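Local coordinates for protein cellulase (Rhodothermus marinus, PDB 3B7M) that probably hydrolyses internal beta-1,4-glucosidic bonds of cellulose as a family 12 endoglucanase, engineered for activity at moderate temperatures while staying thermostable, at residues A[75-87]-A[203-216]. Numbering follows the deposited sequence.
Sequences LSDVRTSWTLTPI and GAGLRSADFSVTVQ
Trp-82 and Ser-208 show how an antiparallel strand pair can settle a buried donor between its own side chains. Trp-82 NE1 gives a nearly straight bond of 2.7 Å to Ser-208 OG, which lies at the ring edge close to its plane. With CG anti to the backbone N (chi1 -170°), the side chain brings Trp-82 CD1 to 3.3 Å from Ala-209 O, while Leu-84 CB lies against one face, toward the rim. Replacing the indole by an alanine would probably leave Ser-208 OG without this donor and open a gap beside Leu-84 CB.

Arg-79 and Thr-214, Thr-83 and Ala-209, and Thr-85 and Arg-207 exchange paired N-H to O bonds. Ser-212 O is gripped twice, by the backbone N of Ser-81 and by the hydroxyl of Thr-80, which also bonds Tyr-96 OH of the facing sheet; Thr-80 OG1 lies 2.7 Å from Ser-212 O. Ser-76 and Asp-77 both face Gln-216, a classic beta bulge, and their N atoms reach Gln-216 O from the same face of its plane. A water donates to Gln-216 OXT and accepts from Ser-76 OG. On the other side of the sheet, Arg-79 NE meets the syn lone pair of Asp-77 OD1 in a salt bridge of 3.1 Å, and Arg-79 NH1 reaches Glu-168 O. A second bulge shifts the register around Asp-210, whose N is bound by Asn-42 OD1. Strands 78-85 and 207-215 are antiparallel neighbours in the six-stranded sheet of the beta-jelly-roll sandwich of glycoside hydrolase family 12.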
ATOM      1  N   LEU A  75      -1.323  -1.422  19.969  1.00 32.16           N
ATOM      2  CA  LEU A  75      -1.401  -0.129  19.287  1.00 31.62           C
ATOM      3  C   LEU A  75      -2.483   0.759  19.883  1.00 31.37           C
ATOM      4  O   LEU A  75      -3.561   0.282  20.226  1.00 31.31           O
ATOM      5  CB  LEU A  75      -1.699  -0.318  17.800  1.00 31.47           C
ATOM      6  CG  LEU A  75      -0.749  -1.143  16.946  1.00 30.99           C
ATOM      7  CD1 LEU A  75      -1.449  -1.493  15.647  1.00 31.03           C
ATOM      8  CD2 LEU A  75       0.532  -0.383  16.698  1.00 29.63           C
ATOM      9  N   SER A  76      -2.199   2.053  19.985  1.00 31.06           N
ATOM     10  CA  SER A  76      -3.210   2.999  20.432  1.00 31.06           C
ATOM     11  C   SER A  76      -3.623   3.940  19.308  1.00 30.34           C
ATOM     12  O   SER A  76      -4.792   4.296  19.204  1.00 30.58           O
ATOM     13  CB  SER A  76      -2.745   3.775  21.675  1.00 31.40           C
ATOM     14  OG  SER A  76      -1.550   4.493  21.417  1.00 33.25           O
ATOM     15  N   ASP A  77      -2.679   4.312  18.448  1.00 29.29           N
ATOM     16  CA  ASP A  77      -2.957   5.281  17.386  1.00 28.62           C
ATOM     17  C   ASP A  77      -2.103   5.007  16.153  1.00 27.23           C
ATOM     18  O   ASP A  77      -0.883   4.908  16.254  1.00 27.23           O
ATOM     19  CB  ASP A  77      -2.692   6.704  17.903  1.00 28.95           C
ATOM     20  CG  ASP A  77      -3.264   7.786  16.991  1.00 31.87           C
ATOM     21  OD1 ASP A  77      -4.407   7.634  16.492  1.00 33.59           O
ATOM     22  OD2 ASP A  77      -2.567   8.810  16.784  1.00 35.86           O
ATOM     23  N   VAL A  78      -2.748   4.871  15.001  1.00 25.55           N
ATOM     24  CA  VAL A  78      -2.044   4.756  13.725  1.00 24.30           C
ATOM     25  C   VAL A  78      -2.636   5.765  12.744  1.00 23.73           C
ATOM     26  O   VAL A  78      -3.806   5.668  12.375  1.00 23.74           O
ATOM     27  CB  VAL A  78      -2.103   3.317  13.114  1.00 24.47           C
ATOM     28  CG1 VAL A  78      -1.218   3.232  11.866  1.00 24.12           C
ATOM     29  CG2 VAL A  78      -1.668   2.257  14.128  1.00 23.43           C
ATOM     30  N   ARG A  79      -1.826   6.738  12.337  1.00 22.70           N
ATOM     31  CA  ARG A  79      -2.269   7.802  11.446  1.00 22.38           C
ATOM     32  C   ARG A  79      -1.372   7.909  10.227  1.00 21.11           C
ATOM     33  O   ARG A  79      -0.200   7.557  10.290  1.00 20.78           O
ATOM     34  CB  ARG A  79      -2.252   9.147  12.171  1.00 22.82           C
ATOM     35  CG  ARG A  79      -3.156   9.215  13.380  1.00 25.80           C
ATOM     36  CD  ARG A  79      -4.547   9.654  13.019  1.00 29.65           C
ATOM     37  NE  ARG A  79      -5.472   9.339  14.108  1.00 32.43           N
ATOM     38  CZ  ARG A  79      -6.742   9.716  14.153  1.00 34.76           C
ATOM     39  NH1 ARG A  79      -7.273  10.431  13.161  1.00 33.69           N
ATOM     40  NH2 ARG A  79      -7.485   9.373  15.201  1.00 36.29           N
ATOM     41  N   THR A  80      -1.931   8.412   9.131  1.00 19.58           N
ATOM     42  CA  THR A  80      -1.182   8.619   7.907  1.00 18.66           C
ATOM     43  C   THR A  80      -1.755   9.747   7.042  1.00 18.52           C
ATOM     44  O   THR A  80      -2.974   9.959   7.003  1.00 18.60           O
ATOM     45  CB  THR A  80      -1.088   7.311   7.098  1.00 18.67           C
ATOM     46  OG1 THR A  80      -0.107   7.454   6.071  1.00 17.05           O
ATOM     47  CG2 THR A  80      -2.446   6.935   6.485  1.00 18.71           C
ATOM     48  N   SER A  81      -0.868  10.469   6.361  1.00 17.83           N
ATOM     49  CA  SER A  81      -1.265  11.420   5.325  1.00 17.95           C
ATOM     50  C   SER A  81      -0.564  11.103   4.003  1.00 17.44           C
ATOM     51  O   SER A  81       0.525  10.536   3.988  1.00 17.99           O
ATOM     52  CB  SER A  81      -0.969  12.865   5.760  1.00 17.84           C
ATOM     53  OG  SER A  81      -1.498  13.103   7.055  1.00 20.49           O
ATOM     54  N   TRP A  82      -1.203  11.462   2.894  1.00 16.55           N
ATOM     55  CA  TRP A  82      -0.665  11.191   1.576  1.00 15.87           C
ATOM     56  C   TRP A  82      -1.404  12.008   0.521  1.00 16.41           C
ATOM     57  O   TRP A  82      -2.610  12.233   0.630  1.00 16.17           O
ATOM     58  CB  TRP A  82      -0.765   9.694   1.264  1.00 14.84           C
ATOM     59  CG  TRP A  82      -0.032   9.267   0.043  1.00 14.07           C
ATOM     60  CD1 TRP A  82       1.229   9.641  -0.329  1.00 13.25           C
ATOM     61  CD2 TRP A  82      -0.497   8.355  -0.963  1.00 12.99           C
ATOM     62  NE1 TRP A  82       1.574   9.028  -1.510  1.00 14.21           N
ATOM     63  CE2 TRP A  82       0.534   8.240  -1.928  1.00 12.92           C
ATOM     64  CE3 TRP A  82      -1.688   7.625  -1.147  1.00 13.00           C
ATOM     65  CZ2 TRP A  82       0.420   7.421  -3.061  1.00 12.67           C
ATOM     66  CZ3 TRP A  82      -1.806   6.812  -2.273  1.00 13.67           C
ATOM     67  CH2 TRP A  82      -0.756   6.721  -3.222  1.00 13.57           C
ATOM     68  N   THR A  83      -0.677  12.456  -0.491  1.00 16.58           N
ATOM     69  CA  THR A  83      -1.315  13.070  -1.647  1.00 17.46           C
ATOM     70  C   THR A  83      -0.806  12.411  -2.911  1.00 17.37           C
ATOM     71  O   THR A  83       0.394  12.315  -3.125  1.00 17.31           O
ATOM     72  CB  THR A  83      -1.073  14.591  -1.713  1.00 17.15           C
ATOM     73  OG1 THR A  83      -1.429  15.173  -0.462  1.00 18.93           O
ATOM     74  CG2 THR A  83      -1.924  15.238  -2.823  1.00 18.28           C
ATOM     75  N   LEU A  84      -1.729  11.969  -3.752  1.00 18.07           N
ATOM     76  CA  LEU A  84      -1.364  11.401  -5.030  1.00 18.96           C
ATOM     77  C   LEU A  84      -1.843  12.310  -6.149  1.00 20.72           C
ATOM     78  O   LEU A  84      -2.767  13.131  -5.958  1.00 21.58           O
ATOM     79  CB  LEU A  84      -1.946  10.004  -5.201  1.00 18.80           C
ATOM     80  CG  LEU A  84      -3.467   9.923  -5.261  1.00 17.35           C
ATOM     81  CD1 LEU A  84      -3.921   9.318  -6.579  1.00 16.42           C
ATOM     82  CD2 LEU A  84      -4.041   9.194  -4.042  1.00 16.45           C
ATOM     83  N   THR A  85      -1.193  12.175  -7.306  1.00 20.64           N
ATOM     84  CA  THR A  85      -1.568  12.886  -8.504  1.00 20.43           C
ATOM     85  C   THR A  85      -1.918  11.819  -9.533  1.00 20.17           C
ATOM     86  O   THR A  85      -1.041  11.100  -9.999  1.00 20.37           O
ATOM     87  CB  THR A  85      -0.429  13.803  -9.010  1.00 20.62           C
ATOM     88  OG1 THR A  85       0.038  14.635  -7.937  1.00 20.74           O
ATOM     89  CG2 THR A  85      -0.910  14.688 -10.180  1.00 21.25           C
ATOM     90  N   PRO A  86      -3.207  11.702  -9.881  1.00 20.15           N
ATOM     91  CA  PRO A  86      -3.618  10.641 -10.808  1.00 20.25           C
ATOM     92  C   PRO A  86      -3.314  11.002 -12.261  1.00 20.22           C
ATOM     93  O   PRO A  86      -3.009  12.153 -12.559  1.00 19.88           O
ATOM     94  CB  PRO A  86      -5.128  10.560 -10.594  1.00 20.58           C
ATOM     95  CG  PRO A  86      -5.528  11.937 -10.152  1.00 20.57           C
ATOM     96  CD  PRO A  86      -4.336  12.558  -9.466  1.00 20.00           C
ATOM     97  N   ILE A  87      -3.381  10.017 -13.148  1.00 20.64           N
ATOM     98  CA  ILE A  87      -3.320  10.266 -14.591  1.00 21.20           C
ATOM     99  C   ILE A  87      -4.628   9.780 -15.211  1.00 21.93           C
ATOM    100  O   ILE A  87      -5.399   9.100 -14.548  1.00 21.52           O
ATOM    101  CB  ILE A  87      -2.107   9.561 -15.258  1.00 21.08           C
ATOM    102  CG1 ILE A  87      -2.056   8.080 -14.855  1.00 21.10           C
ATOM    103  CG2 ILE A  87      -0.812  10.293 -14.896  1.00 20.55           C
ATOM    104  CD1 ILE A  87      -1.050   7.249 -15.627  1.00 20.60           C
ATOM    105  N   GLY A 203       1.333   3.810 -16.363  1.00 17.90           N
ATOM    106  CA  GLY A 203       1.594   4.393 -15.051  1.00 17.15           C
ATOM    107  C   GLY A 203       2.435   5.655 -15.056  1.00 17.12           C
ATOM    108  O   GLY A 203       2.522   6.340 -14.036  1.00 16.95           O
ATOM    109  N   ALA A 204       3.050   5.991 -16.193  1.00 16.50           N
ATOM    110  CA  ALA A 204       3.916   7.176 -16.243  1.00 16.56           C
ATOM    111  C   ALA A 204       3.149   8.459 -15.958  1.00 16.18           C
ATOM    112  O   ALA A 204       2.093   8.698 -16.554  1.00 16.77           O
ATOM    113  CB  ALA A 204       4.674   7.281 -17.596  1.00 16.89           C
ATOM    114  N   GLY A 205       3.683   9.271 -15.051  1.00 15.70           N
ATOM    115  CA  GLY A 205       3.073  10.541 -14.680  1.00 15.35           C
ATOM    116  C   GLY A 205       2.398  10.506 -13.321  1.00 15.16           C
ATOM    117  O   GLY A 205       2.086  11.548 -12.769  1.00 15.29           O
ATOM    118  N   LEU A 206       2.177   9.318 -12.762  1.00 14.84           N
ATOM    119  CA  LEU A 206       1.641   9.216 -11.410  1.00 14.95           C
ATOM    120  C   LEU A 206       2.627   9.812 -10.411  1.00 15.72           C
ATOM    121  O   LEU A 206       3.831   9.647 -10.560  1.00 16.04           O
ATOM    122  CB  LEU A 206       1.361   7.762 -11.053  1.00 15.10           C
ATOM    123  CG  LEU A 206       0.119   7.107 -11.656  1.00 14.47           C
ATOM    124  CD1 LEU A 206       0.163   5.615 -11.363  1.00 14.24           C
ATOM    125  CD2 LEU A 206      -1.148   7.750 -11.100  1.00 12.43           C
ATOM    126  N   ARG A 207       2.122  10.512  -9.405  1.00 16.04           N
ATOM    127  CA  ARG A 207       2.988  11.151  -8.416  1.00 17.51           C
ATOM    128  C   ARG A 207       2.542  10.803  -6.977  1.00 17.09           C
ATOM    129  O   ARG A 207       1.340  10.751  -6.676  1.00 16.91           O
ATOM    130  CB  ARG A 207       2.966  12.659  -8.618  1.00 18.10           C
ATOM    131  CG  ARG A 207       4.203  13.380  -8.187  1.00 23.59           C
ATOM    132  CD  ARG A 207       4.198  14.839  -8.686  1.00 31.62           C
ATOM    133  NE  ARG A 207       3.674  15.755  -7.667  1.00 37.25           N
ATOM    134  CZ  ARG A 207       4.310  16.051  -6.533  1.00 39.83           C
ATOM    135  NH1 ARG A 207       5.496  15.497  -6.259  1.00 41.55           N
ATOM    136  NH2 ARG A 207       3.760  16.897  -5.667  1.00 40.53           N
ATOM    137  N   SER A 208       3.518  10.557  -6.114  1.00 15.61           N
ATOM    138  CA  SER A 208       3.280  10.348  -4.701  1.00 15.40           C
ATOM    139  C   SER A 208       3.967  11.476  -3.944  1.00 15.51           C
ATOM    140  O   SER A 208       5.134  11.783  -4.217  1.00 15.66           O
ATOM    141  CB  SER A 208       3.842   8.998  -4.263  1.00 15.02           C
ATOM    142  OG  SER A 208       3.921   8.911  -2.854  1.00 14.90           O
ATOM    143  N   ALA A 209       3.249  12.097  -3.010  1.00 15.25           N
ATOM    144  CA  ALA A 209       3.791  13.232  -2.242  1.00 15.97           C
ATOM    145  C   ALA A 209       3.267  13.290  -0.830  1.00 16.58           C
ATOM    146  O   ALA A 209       2.201  12.743  -0.522  1.00 16.08           O
ATOM    147  CB  ALA A 209       3.504  14.571  -2.955  1.00 16.26           C
ATOM    148  N   ASP A 210       4.032  13.972   0.020  1.00 17.93           N
ATOM    149  CA  ASP A 210       3.605  14.368   1.365  1.00 19.37           C
ATOM    150  C   ASP A 210       3.268  13.171   2.250  1.00 19.45           C
ATOM    151  O   ASP A 210       2.334  13.243   3.037  1.00 19.70           O
ATOM    152  CB  ASP A 210       2.370  15.295   1.322  1.00 19.72           C
ATOM    153  CG  ASP A 210       2.616  16.597   0.577  1.00 22.22           C
ATOM    154  OD1 ASP A 210       3.766  17.087   0.537  1.00 24.67           O
ATOM    155  OD2 ASP A 210       1.631  17.133   0.024  1.00 26.72           O
ATOM    156  N   PHE A 211       4.012  12.080   2.124  1.00 19.29           N
ATOM    157  CA  PHE A 211       3.713  10.898   2.905  1.00 19.85           C
ATOM    158  C   PHE A 211       4.177  11.054   4.343  1.00 20.26           C
ATOM    159  O   PHE A 211       5.271  11.564   4.610  1.00 19.20           O
ATOM    160  CB  PHE A 211       4.363   9.684   2.274  1.00 20.08           C
ATOM    161  CG  PHE A 211       4.150   8.401   3.024  1.00 20.26           C
ATOM    162  CD1 PHE A 211       2.921   7.737   2.971  1.00 20.00           C
ATOM    163  CD2 PHE A 211       5.209   7.816   3.727  1.00 20.10           C
ATOM    164  CE1 PHE A 211       2.737   6.515   3.641  1.00 20.69           C
ATOM    165  CE2 PHE A 211       5.042   6.595   4.403  1.00 20.18           C
ATOM    166  CZ  PHE A 211       3.805   5.936   4.345  1.00 21.03           C
ATOM    167  N   SER A 212       3.329  10.592   5.255  1.00 20.69           N
ATOM    168  CA  SER A 212       3.600  10.621   6.677  1.00 22.03           C
ATOM    169  C   SER A 212       2.903   9.438   7.356  1.00 22.63           C
ATOM    170  O   SER A 212       1.762   9.122   7.011  1.00 22.00           O
ATOM    171  CB  SER A 212       3.053  11.931   7.236  1.00 22.05           C
ATOM    172  OG  SER A 212       3.287  12.009   8.615  1.00 24.95           O
ATOM    173  N   VAL A 213       3.581   8.771   8.292  1.00 23.83           N
ATOM    174  CA  VAL A 213       2.931   7.738   9.129  1.00 25.35           C
ATOM    175  C   VAL A 213       3.331   7.864  10.597  1.00 26.35           C
ATOM    176  O   VAL A 213       4.509   7.994  10.919  1.00 26.76           O
ATOM    177  CB  VAL A 213       3.215   6.270   8.671  1.00 25.32           C
ATOM    178  CG1 VAL A 213       2.296   5.285   9.407  1.00 26.00           C
ATOM    179  CG2 VAL A 213       2.979   6.113   7.219  1.00 26.63           C
ATOM    180  N   THR A 214       2.339   7.813  11.477  1.00 27.47           N
ATOM    181  CA  THR A 214       2.559   7.868  12.911  1.00 29.23           C
ATOM    182  C   THR A 214       2.056   6.574  13.523  1.00 29.94           C
ATOM    183  O   THR A 214       0.913   6.195  13.301  1.00 29.44           O
ATOM    184  CB  THR A 214       1.813   9.059  13.536  1.00 28.99           C
ATOM    185  OG1 THR A 214       2.403  10.269  13.068  1.00 30.06           O
ATOM    186  CG2 THR A 214       1.918   9.026  15.058  1.00 30.27           C
ATOM    187  N   VAL A 215       2.915   5.884  14.270  1.00 31.36           N
ATOM    188  CA  VAL A 215       2.499   4.648  14.939  1.00 33.03           C
ATOM    189  C   VAL A 215       2.800   4.754  16.430  1.00 34.36           C
ATOM    190  O   VAL A 215       3.967   4.767  16.833  1.00 35.15           O
ATOM    191  CB  VAL A 215       3.159   3.387  14.311  1.00 33.06           C
ATOM    192  CG1 VAL A 215       2.765   2.127  15.069  1.00 32.93           C
ATOM    193  CG2 VAL A 215       2.787   3.259  12.826  1.00 32.66           C
ATOM    194  N   GLN A 216       1.741   4.862  17.232  1.00 35.18           N
ATOM    195  CA  GLN A 216       1.842   4.941  18.688  1.00 36.25           C
ATOM    196  C   GLN A 216       1.088   3.787  19.349  1.00 36.00           C
ATOM    197  O   GLN A 216       0.101   3.263  18.816  1.00 35.56           O
ATOM    198  CB  GLN A 216       1.289   6.273  19.200  1.00 36.09           C
ATOM    199  CG  GLN A 216       2.303   7.417  19.188  1.00 38.21           C
ATOM    200  CD  GLN A 216       1.788   8.665  19.899  1.00 38.59           C
ATOM    201  OE1 GLN A 216       2.273   9.026  20.985  1.00 42.06           O
ATOM    202  NE2 GLN A 216       0.795   9.321  19.300  1.00 40.22           N
ATOM    203  OXT GLN A 216       1.461   3.353  20.441  1.00 36.06           O
TER
HETATM  204  O   HOH W   1       0.253   2.473  22.589  1.00 41.28           O
HETATM  205  O   HOH W   2       1.110  14.005  -5.558  1.00 14.66           O